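Local coordinates for protein B-agarase (Saccharophagus degradans, PDB 4BQ2) that probably hydrolyses agarose from the chain ends, as a family 50 exo-beta-agarase that cleaves beta-glycosidic bonds in this marine polysaccharide, at residues Ile650-Ser662 and Gly666-Tyr680. Residues are numbered along the deposited sequence; the frame is centred on the assembly and turned at random.
Sequences IGEFHIGAMDHGS and GLIHAASQADRGEMY
I655-A657 and I668-A670 run parallel and meet in a single beta bridge at G656 and H669, where G656 N donates to I668 O (2.9 Å) and A670 N donates to G656 O (2.8 Å). One step further on, a water accepts from M658 N and donates to A670 O, continuing the pairing indirectly. R676 reaches from the helix to the carbonyl of I655: NE-H meets I655 O at 2.8 Å and 168°, with the oxygen in the guanidinium plane, while NH2 adds a weak bond to it. The bend at chi3 (89°) turns the guanidinium onto this backbone, and NH2 is also bound by G719 O. I655 is wedged between the I668-A670 chain and the helix. Its CG2, anti to the backbone N, touches A670 CB (3.6 Å) and M679 CE, CG1 meets I668 CG2 (3.7 Å), and CD1 lies over the backbone of M679 and Y680. Nearer the strand, the F653 and Y680 rings meet obliquely, F653 CZ lying 3.7 Å from Y680 CE2. At the helix start, D659 OD2 accepts from Q673 N (2.8 Å) on its syn side, the donor 26° out of the carboxylate plane, while S672, the N-cap, accepts from D675 N through OG. The whole is the strand-to-helix half of a beta-alpha-beta crossover: strand 648-652 leads through this loop into helix 673-688 and on to the parallel neighbour 693-699, as expected of the (beta/alpha)8 barrel of such glycoside hydrolases.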
loop_
_atom_site.group_PDB
_atom_site.type_symbol
_atom_site.label_atom_id
_atom_site.label_comp_id
_atom_site.label_asym_id
_atom_site.label_seq_id
_atom_site.Cartn_x
_atom_site.Cartn_y
_atom_site.Cartn_z
ATOM N N ILE A 650 -9.367 1.171 9.658
ATOM C CA ILE A 650 -8.229 0.778 8.785
ATOM C C ILE A 650 -8.689 0.770 7.314
ATOM O O ILE A 650 -9.588 0.014 6.948
ATOM C CB ILE A 650 -7.708 -0.629 9.147
ATOM C CG1 ILE A 650 -7.103 -0.632 10.570
ATOM C CG2 ILE A 650 -6.697 -1.139 8.084
ATOM C CD1 ILE A 650 -5.851 0.235 10.768
ATOM N N GLY A 651 -8.110 1.635 6.487
ATOM C CA GLY A 651 -8.566 1.757 5.084
ATOM C C GLY A 651 -7.945 0.696 4.200
ATOM O O GLY A 651 -8.512 0.352 3.136
ATOM N N GLU A 652 -6.784 0.192 4.641
ATOM C CA GLU A 652 -5.952 -0.785 3.885
ATOM C C GLU A 652 -5.085 -1.625 4.808
ATOM O O GLU A 652 -4.469 -1.095 5.736
ATOM C CB GLU A 652 -5.011 -0.054 2.918
ATOM C CG GLU A 652 -5.755 0.806 1.922
ATOM C CD GLU A 652 -4.865 1.583 0.982
ATOM O OE1 GLU A 652 -3.628 1.329 0.901
ATOM O OE2 GLU A 652 -5.430 2.456 0.322
ATOM N N PHE A 653 -5.052 -2.928 4.524
ATOM C CA PHE A 653 -3.989 -3.841 4.960
ATOM C C PHE A 653 -3.986 -4.971 3.937
ATOM O O PHE A 653 -4.927 -5.104 3.129
ATOM C CB PHE A 653 -4.213 -4.401 6.375
ATOM C CG PHE A 653 -5.342 -5.421 6.491
ATOM C CD1 PHE A 653 -6.677 -5.015 6.447
ATOM C CD2 PHE A 653 -5.058 -6.781 6.721
ATOM C CE1 PHE A 653 -7.716 -5.953 6.578
ATOM C CE2 PHE A 653 -6.087 -7.720 6.871
ATOM C CZ PHE A 653 -7.416 -7.309 6.787
ATOM N N HIS A 654 -2.941 -5.776 3.978
ATOM C CA HIS A 654 -2.886 -6.994 3.162
ATOM C C HIS A 654 -1.762 -7.927 3.579
ATOM O O HIS A 654 -0.875 -7.509 4.312
ATOM C CB HIS A 654 -2.908 -6.743 1.634
ATOM C CG HIS A 654 -1.731 -5.987 1.055
ATOM N ND1 HIS A 654 -0.399 -6.221 1.387
ATOM C CD2 HIS A 654 -1.706 -5.046 0.090
ATOM C CE1 HIS A 654 0.381 -5.423 0.680
ATOM N NE2 HIS A 654 -0.387 -4.690 -0.107
ATOM N N ILE A 655 -1.827 -9.185 3.133
ATOM C CA ILE A 655 -0.695 -10.136 3.256
ATOM C C ILE A 655 -0.665 -10.932 1.951
ATOM O O ILE A 655 -1.711 -11.360 1.468
ATOM C CB ILE A 655 -0.922 -11.124 4.431
ATOM C CG1 ILE A 655 -1.056 -10.363 5.754
ATOM C CG2 ILE A 655 0.230 -12.128 4.541
ATOM C CD1 ILE A 655 -2.490 -10.265 6.273
ATOM N N GLY A 656 0.511 -11.079 1.346
ATOM C CA GLY A 656 0.635 -11.894 0.114
ATOM C C GLY A 656 1.619 -13.043 0.256
ATOM O O GLY A 656 2.311 -13.188 1.286
ATOM N N ALA A 657 1.703 -13.865 -0.790
ATOM C CA ALA A 657 2.612 -15.025 -0.769
ATOM C C ALA A 657 3.149 -15.202 -2.187
ATOM O O ALA A 657 2.689 -14.524 -3.114
ATOM C CB ALA A 657 1.855 -16.279 -0.313
ATOM N N MET A 658 4.101 -16.118 -2.349
ATOM C CA MET A 658 4.780 -16.296 -3.643
ATOM C C MET A 658 4.570 -17.685 -4.239
ATOM O O MET A 658 5.282 -18.078 -5.184
ATOM C CB MET A 658 6.278 -15.994 -3.473
ATOM C CG MET A 658 6.529 -14.635 -2.828
ATOM S SD MET A 658 8.248 -14.324 -2.411
ATOM C CE MET A 658 8.866 -13.991 -4.065
ATOM N N ASP A 659 3.592 -18.413 -3.703
ATOM C CA ASP A 659 3.289 -19.783 -4.134
ATOM C C ASP A 659 2.161 -19.900 -5.200
ATOM O O ASP A 659 1.699 -21.013 -5.504
ATOM C CB ASP A 659 2.933 -20.635 -2.926
ATOM C CG ASP A 659 1.653 -20.152 -2.210
ATOM O OD1 ASP A 659 1.155 -19.029 -2.484
ATOM O OD2 ASP A 659 1.147 -20.911 -1.378
ATOM N N HIS A 660 1.745 -18.771 -5.767
ATOM C CA HIS A 660 0.744 -18.738 -6.828
ATOM C C HIS A 660 1.225 -17.860 -7.962
ATOM O O HIS A 660 0.436 -17.171 -8.638
ATOM C CB HIS A 660 -0.571 -18.233 -6.220
ATOM C CG HIS A 660 -1.802 -18.541 -7.005
ATOM N ND1 HIS A 660 -2.529 -19.702 -6.831
ATOM C CD2 HIS A 660 -2.516 -17.767 -7.858
ATOM C CE1 HIS A 660 -3.612 -19.648 -7.586
ATOM N NE2 HIS A 660 -3.632 -18.481 -8.213
ATOM N N GLY A 661 2.540 -17.879 -8.210
ATOM C CA GLY A 661 3.053 -17.289 -9.429
ATOM C C GLY A 661 3.475 -15.842 -9.380
ATOM O O GLY A 661 4.038 -15.340 -10.339
ATOM N N SER A 662 3.254 -15.150 -8.255
ATOM C CA SER A 662 3.664 -13.748 -8.173
ATOM C C SER A 662 5.157 -13.563 -7.950
ATOM O O SER A 662 5.772 -14.306 -7.230
ATOM C CB SER A 662 2.903 -13.014 -7.048
ATOM O OG SER A 662 3.147 -11.623 -7.140
ATOM N N GLY A 666 3.796 -8.480 -1.942
ATOM C CA GLY A 666 3.174 -7.253 -1.443
ATOM C C GLY A 666 3.932 -6.691 -0.233
ATOM O O GLY A 666 5.087 -7.026 -0.016
ATOM N N LEU A 667 3.279 -5.862 0.582
ATOM C CA LEU A 667 3.949 -5.234 1.743
ATOM C C LEU A 667 4.228 -6.147 2.956
ATOM O O LEU A 667 5.212 -5.993 3.686
ATOM C CB LEU A 667 3.182 -3.950 2.167
ATOM C CG LEU A 667 3.298 -2.870 1.074
ATOM C CD1 LEU A 667 2.334 -1.708 1.270
ATOM C CD2 LEU A 667 4.744 -2.352 0.953
ATOM N N ILE A 668 3.348 -7.102 3.181
ATOM C CA ILE A 668 3.459 -7.994 4.310
ATOM C C ILE A 668 3.396 -9.400 3.734
ATOM O O ILE A 668 2.614 -9.657 2.816
ATOM C CB ILE A 668 2.339 -7.763 5.358
ATOM C CG1 ILE A 668 2.489 -6.368 6.023
ATOM C CG2 ILE A 668 2.320 -8.922 6.370
ATOM C CD1 ILE A 668 3.728 -6.179 6.936
ATOM N N HIS A 669 4.264 -10.281 4.226
ATOM C CA HIS A 669 4.579 -11.549 3.527
ATOM C C HIS A 669 4.210 -12.777 4.368
ATOM O O HIS A 669 4.495 -12.825 5.577
ATOM C CB HIS A 669 6.093 -11.624 3.185
ATOM C CG HIS A 669 6.612 -10.482 2.350
ATOM N ND1 HIS A 669 7.949 -10.333 2.053
ATOM C CD2 HIS A 669 5.979 -9.434 1.764
ATOM C CE1 HIS A 669 8.120 -9.251 1.306
ATOM N NE2 HIS A 669 6.937 -8.684 1.122
ATOM N N ALA A 670 3.622 -13.772 3.709
ATOM C CA ALA A 670 3.290 -15.056 4.295
ATOM C C ALA A 670 4.048 -16.144 3.548
ATOM O O ALA A 670 4.552 -15.909 2.433
ATOM C CB ALA A 670 1.786 -15.314 4.194
ATOM N N ALA A 671 4.082 -17.328 4.144
ATOM C CA ALA A 671 4.882 -18.464 3.642
ATOM C C ALA A 671 4.165 -19.211 2.541
ATOM O O ALA A 671 4.797 -19.965 1.802
ATOM C CB ALA A 671 5.195 -19.419 4.777
ATOM N N SER A 672 2.846 -18.996 2.436
ATOM C CA SER A 672 1.958 -19.794 1.579
ATOM C C SER A 672 0.577 -19.208 1.629
ATOM O O SER A 672 0.294 -18.356 2.525
ATOM C CB SER A 672 1.886 -21.254 2.081
ATOM O OG SER A 672 1.123 -21.368 3.266
ATOM N N GLN A 673 -0.312 -19.676 0.735
ATOM C CA GLN A 673 -1.699 -19.181 0.759
ATOM C C GLN A 673 -2.352 -19.471 2.096
ATOM O O GLN A 673 -3.071 -18.618 2.628
ATOM C CB GLN A 673 -2.548 -19.797 -0.391
ATOM C CG GLN A 673 -2.114 -19.332 -1.779
ATOM C CD GLN A 673 -2.060 -17.842 -1.876
ATOM O OE1 GLN A 673 -1.062 -17.247 -2.369
ATOM N NE2 GLN A 673 -3.090 -17.205 -1.367
ATOM N N ALA A 674 -2.109 -20.662 2.660
ATOM C CA ALA A 674 -2.671 -20.982 3.993
ATOM C C ALA A 674 -2.147 -20.055 5.076
ATOM O O ALA A 674 -2.897 -19.618 5.967
ATOM C CB ALA A 674 -2.424 -22.432 4.396
ATOM N N ASP A 675 -0.848 -19.786 5.028
ATOM C CA ASP A 675 -0.267 -18.834 5.985
ATOM C C ASP A 675 -0.854 -17.422 5.760
ATOM O O ASP A 675 -1.044 -16.676 6.724
ATOM C CB ASP A 675 1.256 -18.867 5.858
ATOM C CG ASP A 675 1.983 -18.106 6.995
ATOM O OD1 ASP A 675 1.560 -18.177 8.150
ATOM O OD2 ASP A 675 2.991 -17.435 6.713
ATOM N N ARG A 676 -1.149 -17.050 4.510
ATOM C CA ARG A 676 -1.813 -15.760 4.242
ATOM C C ARG A 676 -3.106 -15.703 5.028
ATOM O O ARG A 676 -3.400 -14.673 5.675
ATOM C CB ARG A 676 -2.197 -15.566 2.767
ATOM C CG ARG A 676 -1.120 -15.136 1.798
ATOM C CD ARG A 676 -1.818 -15.021 0.433
ATOM N NE ARG A 676 -2.398 -13.709 0.125
ATOM C CZ ARG A 676 -3.368 -13.473 -0.761
ATOM N NH1 ARG A 676 -3.921 -14.472 -1.455
ATOM N NH2 ARG A 676 -3.751 -12.215 -1.013
ATOM N N GLY A 677 -3.855 -16.814 4.989
ATOM C CA GLY A 677 -5.136 -16.914 5.713
ATOM C C GLY A 677 -4.979 -16.801 7.225
ATOM O O GLY A 677 -5.725 -16.056 7.911
ATOM N N GLU A 678 -3.997 -17.522 7.771
ATOM C CA GLU A 678 -3.678 -17.355 9.206
ATOM C C GLU A 678 -3.306 -15.929 9.611
ATOM O O GLU A 678 -3.819 -15.403 10.595
ATOM C CB GLU A 678 -2.565 -18.327 9.607
ATOM C CG GLU A 678 -3.061 -19.776 9.590
ATOM C CD GLU A 678 -4.202 -20.025 10.575
ATOM O OE1 GLU A 678 -4.188 -19.422 11.676
ATOM O OE2 GLU A 678 -5.131 -20.822 10.266
ATOM N N MET A 679 -2.441 -15.290 8.831
ATOM C CA MET A 679 -2.035 -13.929 9.116
ATOM C C MET A 679 -3.209 -12.943 8.991
ATOM O O MET A 679 -3.276 -11.965 9.741
ATOM C CB MET A 679 -0.857 -13.537 8.242
ATOM C CG MET A 679 0.406 -14.381 8.608
ATOM S SD MET A 679 1.848 -13.983 7.607
ATOM C CE MET A 679 2.151 -12.249 7.960
ATOM N N TYR A 680 -4.125 -13.203 8.066
ATOM C CA TYR A 680 -5.341 -12.365 7.946
ATOM C C TYR A 680 -6.145 -12.401 9.248
ATOM O O TYR A 680 -6.591 -11.362 9.768
ATOM C CB TYR A 680 -6.223 -12.858 6.804
ATOM C CG TYR A 680 -7.555 -12.131 6.669
ATOM C CD1 TYR A 680 -8.681 -12.516 7.395
ATOM C CD2 TYR A 680 -7.689 -11.090 5.751
ATOM C CE1 TYR A 680 -9.888 -11.852 7.241
ATOM C CE2 TYR A 680 -8.891 -10.426 5.578
ATOM C CZ TYR A 680 -9.973 -10.802 6.332
ATOM O OH TYR A 680 -11.154 -10.138 6.124
HETATM O O HOH W 1 5.360 -17.136 -0.207
#